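Local coordinates for thioredoxin-like protein (Parabacteroides distasonis, PDB 4FO5) that is probably a thioredoxin-fold oxidoreductase of the AhpC/TSA family, although its substrate and physiological role are not established, at residues L3-A13 with K116-I127; Q53-F61 with V131-K141. One frame throughout, in Å; residues are numbered along the deposited sequence.

Interaction 1. Residues L3-A13 with K116-I127; sequences LTEGVNPGDLA and KNFLINDEGVII
Ile-126 meets the 3-13 loop through a chain whose CG1 stands anti to its own carbonyl carbon (chi1 -63°) and whose CD1 continues nearly extended; this carries CD1 to Gly-6 and Val-7, 3.6 Å from Val-7 CA, while CG2 on the other branch lies against Pro-9. At Val-125, CG1 is instead anti to the backbone N (176°), which turns CG2 to Leu-3 CD1 at 3.8 Å. An N-terminal loop thus lies along the edge of a beta hairpin in the thioredoxin-like sheet: strands 117-120 and 126-129 are antiparallel, the link between them contains a type I turn, Asn-121 to Gly-124, and 126-129 is the outermost strand. Three backbone bonds, all close to straight at hydrogen, fix the register. Gly-10 N donates to Ile-126 O over 2.7 Å, Ile-126 N to Asp-11 O, and Ala-13 N to Gly-124 O; Leu-12 and Val-125 thereby form a single beta bridge. Gly-10 has phi 98°, a value suited to glycine, in the type II turn from Asn-8 to Asp-11. Asp-11 OD2 steadies that turn by accepting Asn-8 N from above the carboxylate plane. On the sheet side, Ala-13 CB packs on Ile-120 CD1 at 3.6 Å, and Val-7 CB lies beside Phe-118 CE2. Tyr-109 also touches Val-7 and Ala-13, and its ring meets Phe-118, extending this apolar patch. The strand turn is held from within by Asn-121 OD1, which takes Glu-123 N and Val-125 N from opposite faces of its amide plane; the first bond defines an Asx turn. At the Gly-124 end a water donates to both segments, bridging Ala-13 O (2.6 Å) and Gly-124 O (3.0 Å).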
loop_
_atom_site.group_PDB
_atom_site.type_symbol
_atom_site.label_atom_id
_atom_site.label_comp_id
_atom_site.label_asym_id
_atom_site.label_seq_id
_atom_site.Cartn_x
_atom_site.Cartn_y
_atom_site.Cartn_z
ATOM N N LEU A 3 -3.754 -2.115 -22.018
ATOM C CA LEU A 3 -3.503 -2.425 -20.604
ATOM C C LEU A 3 -4.165 -3.727 -20.187
ATOM O O LEU A 3 -5.145 -4.143 -20.802
ATOM C CB LEU A 3 -3.982 -1.293 -19.674
ATOM C CG LEU A 3 -3.092 -0.053 -19.568
ATOM C CD1 LEU A 3 -3.790 1.035 -18.801
ATOM C CD2 LEU A 3 -1.724 -0.373 -18.920
ATOM N N THR A 4 -3.621 -4.373 -19.147
ATOM C CA THR A 4 -4.193 -5.581 -18.541
ATOM C C THR A 4 -4.136 -5.450 -17.012
ATOM O O THR A 4 -3.200 -4.854 -16.487
ATOM C CB THR A 4 -3.526 -6.899 -19.032
ATOM O OG1 THR A 4 -4.213 -7.999 -18.423
ATOM C CG2 THR A 4 -2.022 -7.001 -18.679
ATOM N N GLU A 5 -5.137 -6.005 -16.309
ATOM C CA GLU A 5 -5.147 -6.021 -14.848
ATOM C C GLU A 5 -4.157 -7.078 -14.359
ATOM O O GLU A 5 -4.119 -8.177 -14.905
ATOM C CB GLU A 5 -6.559 -6.304 -14.313
ATOM C CG GLU A 5 -6.643 -6.092 -12.813
ATOM C CD GLU A 5 -7.994 -6.394 -12.210
ATOM O OE1 GLU A 5 -8.388 -7.580 -12.190
ATOM O OE2 GLU A 5 -8.646 -5.443 -11.726
ATOM N N GLY A 6 -3.361 -6.729 -13.352
ATOM C CA GLY A 6 -2.357 -7.618 -12.779
ATOM C C GLY A 6 -1.534 -6.955 -11.690
ATOM O O GLY A 6 -1.867 -5.858 -11.240
ATOM N N VAL A 7 -0.438 -7.612 -11.270
ATOM C CA VAL A 7 0.434 -7.098 -10.202
ATOM C C VAL A 7 1.853 -6.798 -10.718
ATOM O O VAL A 7 2.755 -6.559 -9.918
ATOM C CB VAL A 7 0.482 -8.046 -8.977
ATOM C CG1 VAL A 7 -0.875 -8.098 -8.289
ATOM C CG2 VAL A 7 0.981 -9.441 -9.361
ATOM N N ASN A 8 2.047 -6.800 -12.031
ATOM C CA ASN A 8 3.344 -6.467 -12.592
ATOM C C ASN A 8 3.392 -5.006 -12.988
ATOM O O ASN A 8 2.358 -4.442 -13.352
ATOM C CB ASN A 8 3.658 -7.368 -13.803
ATOM C CG ASN A 8 3.974 -8.774 -13.375
ATOM O OD1 ASN A 8 4.650 -8.998 -12.369
ATOM N ND2 ASN A 8 3.443 -9.742 -14.085
ATOM N N PRO A 9 4.585 -4.380 -13.005
ATOM C CA PRO A 9 4.665 -2.983 -13.453
ATOM C C PRO A 9 4.194 -2.890 -14.894
ATOM O O PRO A 9 4.448 -3.794 -15.704
ATOM C CB PRO A 9 6.150 -2.660 -13.284
ATOM C CG PRO A 9 6.582 -3.600 -12.184
ATOM C CD PRO A 9 5.923 -4.868 -12.616
ATOM N N GLY A 10 3.403 -1.868 -15.166
ATOM C CA GLY A 10 2.792 -1.712 -16.473
ATOM C C GLY A 10 1.373 -2.238 -16.468
ATOM O O GLY A 10 0.639 -1.973 -17.403
ATOM N N ASP A 11 0.963 -2.981 -15.422
ATOM C CA ASP A 11 -0.412 -3.497 -15.313
ATOM C C ASP A 11 -1.313 -2.529 -14.591
ATOM O O ASP A 11 -0.837 -1.731 -13.796
ATOM C CB ASP A 11 -0.474 -4.836 -14.538
ATOM C CG ASP A 11 0.143 -6.022 -15.235
ATOM O OD1 ASP A 11 0.366 -5.938 -16.468
ATOM O OD2 ASP A 11 0.403 -7.045 -14.549
ATOM N N LEU A 12 -2.622 -2.660 -14.816
ATOM C CA LEU A 12 -3.652 -1.933 -14.086
ATOM C C LEU A 12 -3.768 -2.564 -12.750
ATOM O O LEU A 12 -4.014 -3.768 -12.695
ATOM C CB LEU A 12 -4.993 -2.080 -14.805
ATOM C CG LEU A 12 -5.474 -0.963 -15.675
ATOM C CD1 LEU A 12 -6.664 -1.432 -16.485
ATOM C CD2 LEU A 12 -5.832 0.251 -14.852
ATOM N N ALA A 13 -3.579 -1.811 -11.668
ATOM C CA ALA A 13 -3.685 -2.405 -10.332
ATOM C C ALA A 13 -5.128 -2.871 -10.069
ATOM O O ALA A 13 -6.073 -2.147 -10.403
ATOM C CB ALA A 13 -3.257 -1.404 -9.259
ATOM N N LYS A 116 3.881 -7.293 -0.166
ATOM C CA LYS A 116 4.476 -6.486 -1.205
ATOM C C LYS A 116 3.895 -5.071 -1.167
ATOM O O LYS A 116 2.881 -4.838 -0.508
ATOM C CB LYS A 116 4.094 -7.202 -2.534
ATOM C CG LYS A 116 4.861 -6.839 -3.798
ATOM C CD LYS A 116 4.706 -7.934 -4.858
ATOM C CE LYS A 116 5.286 -7.562 -6.203
ATOM N NZ LYS A 116 4.841 -8.493 -7.280
ATOM N N ASN A 117 4.547 -4.133 -1.860
ATOM C CA ASN A 117 4.068 -2.778 -2.051
ATOM C C ASN A 117 4.105 -2.457 -3.553
ATOM O O ASN A 117 4.813 -3.115 -4.328
ATOM C CB ASN A 117 4.821 -1.736 -1.209
ATOM C CG ASN A 117 6.197 -1.315 -1.680
ATOM O OD1 ASN A 117 6.469 -1.085 -2.874
ATOM N ND2 ASN A 117 7.063 -1.069 -0.721
ATOM N N PHE A 118 3.311 -1.484 -3.955
ATOM C CA PHE A 118 3.195 -1.071 -5.345
ATOM C C PHE A 118 3.059 0.428 -5.426
ATOM O O PHE A 118 2.273 1.019 -4.690
ATOM C CB PHE A 118 1.948 -1.725 -6.008
ATOM C CG PHE A 118 1.862 -3.227 -5.893
ATOM C CD1 PHE A 118 1.267 -3.824 -4.785
ATOM C CD2 PHE A 118 2.424 -4.045 -6.860
ATOM C CE1 PHE A 118 1.235 -5.206 -4.650
ATOM C CE2 PHE A 118 2.352 -5.435 -6.744
ATOM C CZ PHE A 118 1.737 -6.006 -5.650
ATOM N N LEU A 119 3.840 1.047 -6.296
ATOM C CA LEU A 119 3.706 2.459 -6.598
ATOM C C LEU A 119 2.783 2.542 -7.831
ATOM O O LEU A 119 3.114 2.017 -8.894
ATOM C CB LEU A 119 5.071 3.125 -6.826
ATOM C CG LEU A 119 5.049 4.645 -7.065
ATOM C CD1 LEU A 119 4.435 5.393 -5.864
ATOM C CD2 LEU A 119 6.446 5.152 -7.322
ATOM N N ILE A 120 1.595 3.107 -7.639
ATOM C CA ILE A 120 0.555 3.237 -8.644
ATOM C C ILE A 120 0.441 4.709 -9.062
ATOM O O ILE A 120 0.309 5.584 -8.199
ATOM C CB ILE A 120 -0.792 2.660 -8.073
ATOM C CG1 ILE A 120 -0.610 1.178 -7.569
ATOM C CG2 ILE A 120 -1.915 2.782 -9.093
ATOM C CD1 ILE A 120 -1.761 0.593 -6.665
ATOM N N ASN A 121 0.437 4.978 -10.398
ATOM C CA ASN A 121 0.339 6.348 -10.907
ATOM C C ASN A 121 -1.137 6.821 -10.904
ATOM O O ASN A 121 -2.005 6.077 -10.461
ATOM C CB ASN A 121 1.008 6.492 -12.295
ATOM C CG ASN A 121 0.311 5.838 -13.477
ATOM O OD1 ASN A 121 -0.811 5.333 -13.399
ATOM N ND2 ASN A 121 0.978 5.827 -14.602
ATOM N N ASP A 122 -1.402 8.060 -11.364
ATOM C CA ASP A 122 -2.728 8.698 -11.367
ATOM C C ASP A 122 -3.718 8.032 -12.357
ATOM O O ASP A 122 -4.895 8.376 -12.371
ATOM C CB ASP A 122 -2.587 10.202 -11.702
ATOM C CG ASP A 122 -1.955 10.519 -13.057
ATOM O OD1 ASP A 122 -1.270 9.630 -13.625
ATOM O OD2 ASP A 122 -2.024 11.685 -13.477
ATOM N N GLU A 123 -3.233 7.087 -13.172
ATOM C CA GLU A 123 -4.045 6.343 -14.121
ATOM C C GLU A 123 -4.287 4.898 -13.637
ATOM O O GLU A 123 -4.829 4.089 -14.388
ATOM C CB GLU A 123 -3.383 6.358 -15.498
ATOM C CG GLU A 123 -3.483 7.708 -16.175
ATOM C CD GLU A 123 -2.749 7.813 -17.495
ATOM O OE1 GLU A 123 -2.374 6.760 -18.057
ATOM O OE2 GLU A 123 -2.543 8.955 -17.966
ATOM N N GLY A 124 -3.912 4.605 -12.387
ATOM C CA GLY A 124 -4.099 3.287 -11.782
ATOM C C GLY A 124 -3.177 2.198 -12.314
ATOM O O GLY A 124 -3.451 1.006 -12.142
ATOM N N VAL A 125 -2.049 2.602 -12.908
ATOM C CA VAL A 125 -1.079 1.684 -13.494
ATOM C C VAL A 125 0.091 1.501 -12.525
ATOM O O VAL A 125 0.590 2.487 -11.984
ATOM C CB VAL A 125 -0.620 2.194 -14.891
ATOM C CG1 VAL A 125 0.472 1.311 -15.499
ATOM C CG2 VAL A 125 -1.817 2.300 -15.847
ATOM N N ILE A 126 0.519 0.237 -12.299
ATOM C CA ILE A 126 1.678 -0.023 -11.407
ATOM C C ILE A 126 2.912 0.456 -12.143
ATOM O O ILE A 126 3.150 0.005 -13.265
ATOM C CB ILE A 126 1.790 -1.538 -11.036
ATOM C CG1 ILE A 126 0.543 -1.989 -10.245
ATOM C CG2 ILE A 126 3.098 -1.810 -10.273
ATOM C CD1 ILE A 126 0.231 -3.460 -10.292
ATOM N N ILE A 127 3.671 1.386 -11.551
ATOM C CA ILE A 127 4.891 1.869 -12.196
ATOM C C ILE A 127 6.148 1.310 -11.476
ATOM O O ILE A 127 7.237 1.412 -12.011
ATOM C CB ILE A 127 4.921 3.410 -12.310
ATOM C CG1 ILE A 127 4.696 4.077 -10.938
ATOM C CG2 ILE A 127 3.908 3.890 -13.373
ATOM C CD1 ILE A 127 5.155 5.478 -10.832
HETATM O O HOH W 1 -6.178 0.357 -11.115
#

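Interaction 2. Residues Q53-F61 with V131-K141; sequences QLANEVNKF and VTPEKLTEILK
Phe-61 and Leu-140 make the tightly packed end of this helix pair: Leu-140 CD1 sits over one ring face, 3.8 Å from the centroid of Phe-61 and 16° off the normal, a CH-pi contact displaced toward the ring rim. The Thr-137 hydroxyl lies in plane at the edge of the same ring. Further along, Val-58 CG2 meets Leu-136 CD2 obliquely at 4.0 Å, and Leu-54 CD2 packs against the Val-131 carbonyl oxygen and the Pro-133 ring. Leu-54 and Pro-133 have the nearest CA atoms at this end, 5.3 Å apart, against 8.6 Å for Phe-61 and Leu-140, where the aromatic ring spans the wider gap.

The other side is polar and partly exposed, yet locally tight at Glu-57 and Thr-137. Glu-57 has CG anti to the backbone N (chi1 -157°) and bends at chi2, a shape that brings its carboxylate across Pro-133 to Thr-137. There OE2 accepts a short hydrogen bond from Thr-137 OG1, 2.5 Å, through its anti lone pair, while Lys-60 NZ forms a 2.8 Å salt bridge to the same oxygen from above the carboxylate plane. Two donors thus grip one oxygen, and the lysine probably favours the charged form of Glu-57. The loose part is exposed Gln-53, Lys-60 and Lys-141: Gln-53 CB meets Pro-133 CG, and Lys-141 CG passes the Phe-61 edge. Thr-132 OG1 caps the second helix by accepting Lys-135 N.

Segments 53-58 and 133-140 run nearly parallel, crossing at -28° with axes 9.7 Å apart. Both lie against one face of the central sheet of the thioredoxin-like fold: Leu-54 and Leu-136 reach Leu-36 on strand 34-40, and Phe-61 and Leu-140 meet Ile-66 on strand 66-72.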
loop_
_atom_site.group_PDB
_atom_site.type_symbol
_atom_site.label_atom_id
_atom_site.label_comp_id
_atom_site.label_asym_id
_atom_site.label_seq_id
_atom_site.Cartn_x
_atom_site.Cartn_y
_atom_site.Cartn_z
ATOM N N GLN A 53 8.707 2.380 7.957
ATOM C CA GLN A 53 9.693 3.125 7.187
ATOM C C GLN A 53 9.050 3.807 6.002
ATOM O O GLN A 53 9.317 4.988 5.783
ATOM C CB GLN A 53 10.870 2.245 6.771
ATOM C CG GLN A 53 11.698 1.732 7.972
ATOM C CD GLN A 53 12.179 2.799 8.943
ATOM O OE1 GLN A 53 12.778 3.810 8.549
ATOM N NE2 GLN A 53 11.970 2.572 10.252
ATOM N N LEU A 54 8.152 3.116 5.292
ATOM C CA LEU A 54 7.435 3.728 4.160
ATOM C C LEU A 54 6.513 4.879 4.616
ATOM O O LEU A 54 6.576 5.955 4.024
ATOM C CB LEU A 54 6.620 2.686 3.372
ATOM C CG LEU A 54 7.443 1.643 2.590
ATOM C CD1 LEU A 54 6.570 0.458 2.201
ATOM C CD2 LEU A 54 8.137 2.257 1.367
ATOM N N ALA A 55 5.676 4.667 5.658
ATOM C CA ALA A 55 4.766 5.718 6.160
ATOM C C ALA A 55 5.551 6.975 6.564
ATOM O O ALA A 55 5.126 8.076 6.216
ATOM C CB ALA A 55 3.932 5.208 7.325
ATOM N N ASN A 56 6.720 6.821 7.231
ATOM C CA ASN A 56 7.493 8.000 7.616
ATOM C C ASN A 56 8.140 8.665 6.375
ATOM O O ASN A 56 8.274 9.886 6.363
ATOM C CB ASN A 56 8.502 7.674 8.716
ATOM C CG ASN A 56 7.798 7.515 10.051
ATOM O OD1 ASN A 56 7.474 8.491 10.738
ATOM N ND2 ASN A 56 7.422 6.303 10.386
ATOM N N GLU A 57 8.466 7.907 5.321
ATOM C CA GLU A 57 9.006 8.503 4.107
ATOM C C GLU A 57 7.948 9.349 3.379
ATOM O O GLU A 57 8.285 10.396 2.848
ATOM C CB GLU A 57 9.533 7.414 3.170
ATOM C CG GLU A 57 10.573 7.914 2.187
ATOM C CD GLU A 57 11.918 8.319 2.771
ATOM O OE1 GLU A 57 12.247 7.924 3.915
ATOM O OE2 GLU A 57 12.627 9.090 2.090
ATOM N N VAL A 58 6.684 8.878 3.348
ATOM C CA VAL A 58 5.551 9.538 2.678
ATOM C C VAL A 58 5.266 10.866 3.365
ATOM O O VAL A 58 4.955 11.835 2.673
ATOM C CB VAL A 58 4.290 8.630 2.574
ATOM C CG1 VAL A 58 3.076 9.395 2.030
ATOM C CG2 VAL A 58 4.567 7.418 1.697
ATOM N N ASN A 59 5.482 10.946 4.702
ATOM C CA ASN A 59 5.305 12.177 5.487
ATOM C C ASN A 59 6.243 13.308 5.026
ATOM O O ASN A 59 5.998 14.462 5.384
ATOM C CB ASN A 59 5.481 11.924 7.004
ATOM C CG ASN A 59 4.273 11.286 7.664
ATOM O OD1 ASN A 59 3.118 11.494 7.269
ATOM N ND2 ASN A 59 4.509 10.502 8.703
ATOM N N LYS A 60 7.304 12.992 4.246
ATOM C CA LYS A 60 8.235 14.017 3.726
ATOM C C LYS A 60 7.605 14.778 2.552
ATOM O O LYS A 60 8.082 15.856 2.210
ATOM C CB LYS A 60 9.577 13.402 3.264
ATOM C CG LYS A 60 10.445 12.815 4.368
ATOM C CD LYS A 60 11.718 12.218 3.777
ATOM C CE LYS A 60 12.413 11.295 4.742
ATOM N NZ LYS A 60 13.647 10.706 4.155
ATOM N N PHE A 61 6.564 14.198 1.920
ATOM C CA PHE A 61 5.860 14.774 0.765
ATOM C C PHE A 61 4.436 15.240 1.113
ATOM O O PHE A 61 3.839 14.773 2.083
ATOM C CB PHE A 61 5.799 13.738 -0.381
ATOM C CG PHE A 61 7.152 13.320 -0.908
ATOM C CD1 PHE A 61 7.764 14.028 -1.934
ATOM C CD2 PHE A 61 7.824 12.233 -0.361
ATOM C CE1 PHE A 61 9.039 13.670 -2.388
ATOM C CE2 PHE A 61 9.094 11.871 -0.822
ATOM C CZ PHE A 61 9.694 12.596 -1.827
ATOM N N VAL A 131 9.076 -1.068 -3.530
ATOM C CA VAL A 131 9.937 0.098 -3.485
ATOM C C VAL A 131 10.427 0.287 -2.027
ATOM O O VAL A 131 9.682 0.000 -1.075
ATOM C CB VAL A 131 9.212 1.342 -4.081
ATOM C CG1 VAL A 131 8.308 2.042 -3.074
ATOM C CG2 VAL A 131 10.197 2.315 -4.692
ATOM N N THR A 132 11.671 0.726 -1.878
ATOM C CA THR A 132 12.292 1.005 -0.596
ATOM C C THR A 132 11.973 2.455 -0.278
ATOM O O THR A 132 11.671 3.199 -1.223
ATOM C CB THR A 132 13.817 0.783 -0.668
ATOM O OG1 THR A 132 14.387 1.673 -1.633
ATOM C CG2 THR A 132 14.204 -0.655 -0.908
ATOM N N PRO A 133 12.108 2.936 0.982
ATOM C CA PRO A 133 11.869 4.368 1.236
ATOM C C PRO A 133 12.772 5.238 0.357
ATOM O O PRO A 133 12.311 6.218 -0.218
ATOM C CB PRO A 133 12.202 4.517 2.722
ATOM C CG PRO A 133 11.956 3.170 3.289
ATOM C CD PRO A 133 12.436 2.223 2.235
ATOM N N GLU A 134 14.050 4.839 0.223
ATOM C CA GLU A 134 15.091 5.530 -0.537
ATOM C C GLU A 134 14.702 5.629 -2.015
ATOM O O GLU A 134 14.653 6.744 -2.542
ATOM C CB GLU A 134 16.451 4.820 -0.364
ATOM C CG GLU A 134 16.979 4.791 1.069
ATOM C CD GLU A 134 16.293 3.881 2.081
ATOM O OE1 GLU A 134 15.756 2.823 1.678
ATOM O OE2 GLU A 134 16.324 4.217 3.289
ATOM N N LYS A 135 14.342 4.494 -2.655
ATOM C CA LYS A 135 13.903 4.490 -4.062
ATOM C C LYS A 135 12.580 5.247 -4.237
ATOM O O LYS A 135 12.425 5.929 -5.254
ATOM C CB LYS A 135 13.793 3.066 -4.641
ATOM C CG LYS A 135 13.752 3.002 -6.194
ATOM C CD LYS A 135 15.148 3.166 -6.790
ATOM C CE LYS A 135 15.206 3.260 -8.290
ATOM N NZ LYS A 135 16.176 4.303 -8.724
ATOM N N LEU A 136 11.647 5.178 -3.252
ATOM C CA LEU A 136 10.377 5.912 -3.360
ATOM C C LEU A 136 10.648 7.428 -3.496
ATOM O O LEU A 136 10.114 8.062 -4.406
ATOM C CB LEU A 136 9.428 5.609 -2.170
ATOM C CG LEU A 136 8.129 6.424 -2.050
ATOM C CD1 LEU A 136 7.142 6.137 -3.204
ATOM C CD2 LEU A 136 7.456 6.177 -0.721
ATOM N N THR A 137 11.537 7.969 -2.657
ATOM C CA THR A 137 11.919 9.386 -2.670
ATOM C C THR A 137 12.588 9.776 -4.004
ATOM O O THR A 137 12.220 10.804 -4.578
ATOM C CB THR A 137 12.808 9.670 -1.456
ATOM O OG1 THR A 137 11.981 9.538 -0.307
ATOM C CG2 THR A 137 13.414 11.056 -1.475
ATOM N N GLU A 138 13.539 8.948 -4.504
ATOM C CA GLU A 138 14.228 9.171 -5.781
ATOM C C GLU A 138 13.222 9.204 -6.935
ATOM O O GLU A 138 13.340 10.049 -7.818
ATOM C CB GLU A 138 15.309 8.103 -6.028
ATOM N N ILE A 139 12.205 8.329 -6.896
ATOM C CA ILE A 139 11.154 8.279 -7.917
ATOM C C ILE A 139 10.233 9.527 -7.829
ATOM O O ILE A 139 9.932 10.134 -8.856
ATOM C CB ILE A 139 10.327 6.957 -7.826
ATOM C CG1 ILE A 139 11.186 5.723 -8.240
ATOM C CG2 ILE A 139 9.082 7.064 -8.683
ATOM C CD1 ILE A 139 10.634 4.374 -7.775
ATOM N N LEU A 140 9.770 9.883 -6.615
ATOM C CA LEU A 140 8.858 11.015 -6.405
ATOM C C LEU A 140 9.523 12.372 -6.704
ATOM O O LEU A 140 8.805 13.332 -7.003
ATOM C CB LEU A 140 8.291 11.009 -4.968
ATOM C CG LEU A 140 7.293 9.886 -4.613
ATOM C CD1 LEU A 140 6.932 9.931 -3.147
ATOM C CD2 LEU A 140 6.025 9.941 -5.474
ATOM N N LYS A 141 10.873 12.450 -6.655
ATOM C CA LYS A 141 11.615 13.696 -6.897
ATOM C C LYS A 141 12.024 13.870 -8.372
ATOM O O LYS A 141 12.599 14.909 -8.737
ATOM C CB LYS A 141 12.846 13.785 -5.980
ATOM C CG LYS A 141 12.485 14.158 -4.543
ATOM C CD LYS A 141 13.711 14.260 -3.645
ATOM C CE LYS A 141 13.382 14.719 -2.238
ATOM N NZ LYS A 141 13.012 16.161 -2.165
#

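In the fold
From the N terminus, residues 3-13 precede strand 34-40 and helix 45-58, so interaction 1 closes a long loop, with 102 residues between its segments, when the chain returns as strands 117-120 and 126-129. Interaction 2 begins inside that span at 53-61 and closes beyond it at 131-141, so the two contacts cross along the chain. Strand 126-129 is followed, after a short loop, by helix 133-140. The centres of the two interactions lie about 18 Å apart, yet they touch: Asn-117 OD1 probably accepts a hydrogen bond from Val-131 N at 2.7 Å, and Leu-119 packs on Leu-136 and Ile-139. Interaction 1 ties the N-terminal loop to the sheet edge; interaction 2 joins helices 45-58 and 133-140 over one sheet face.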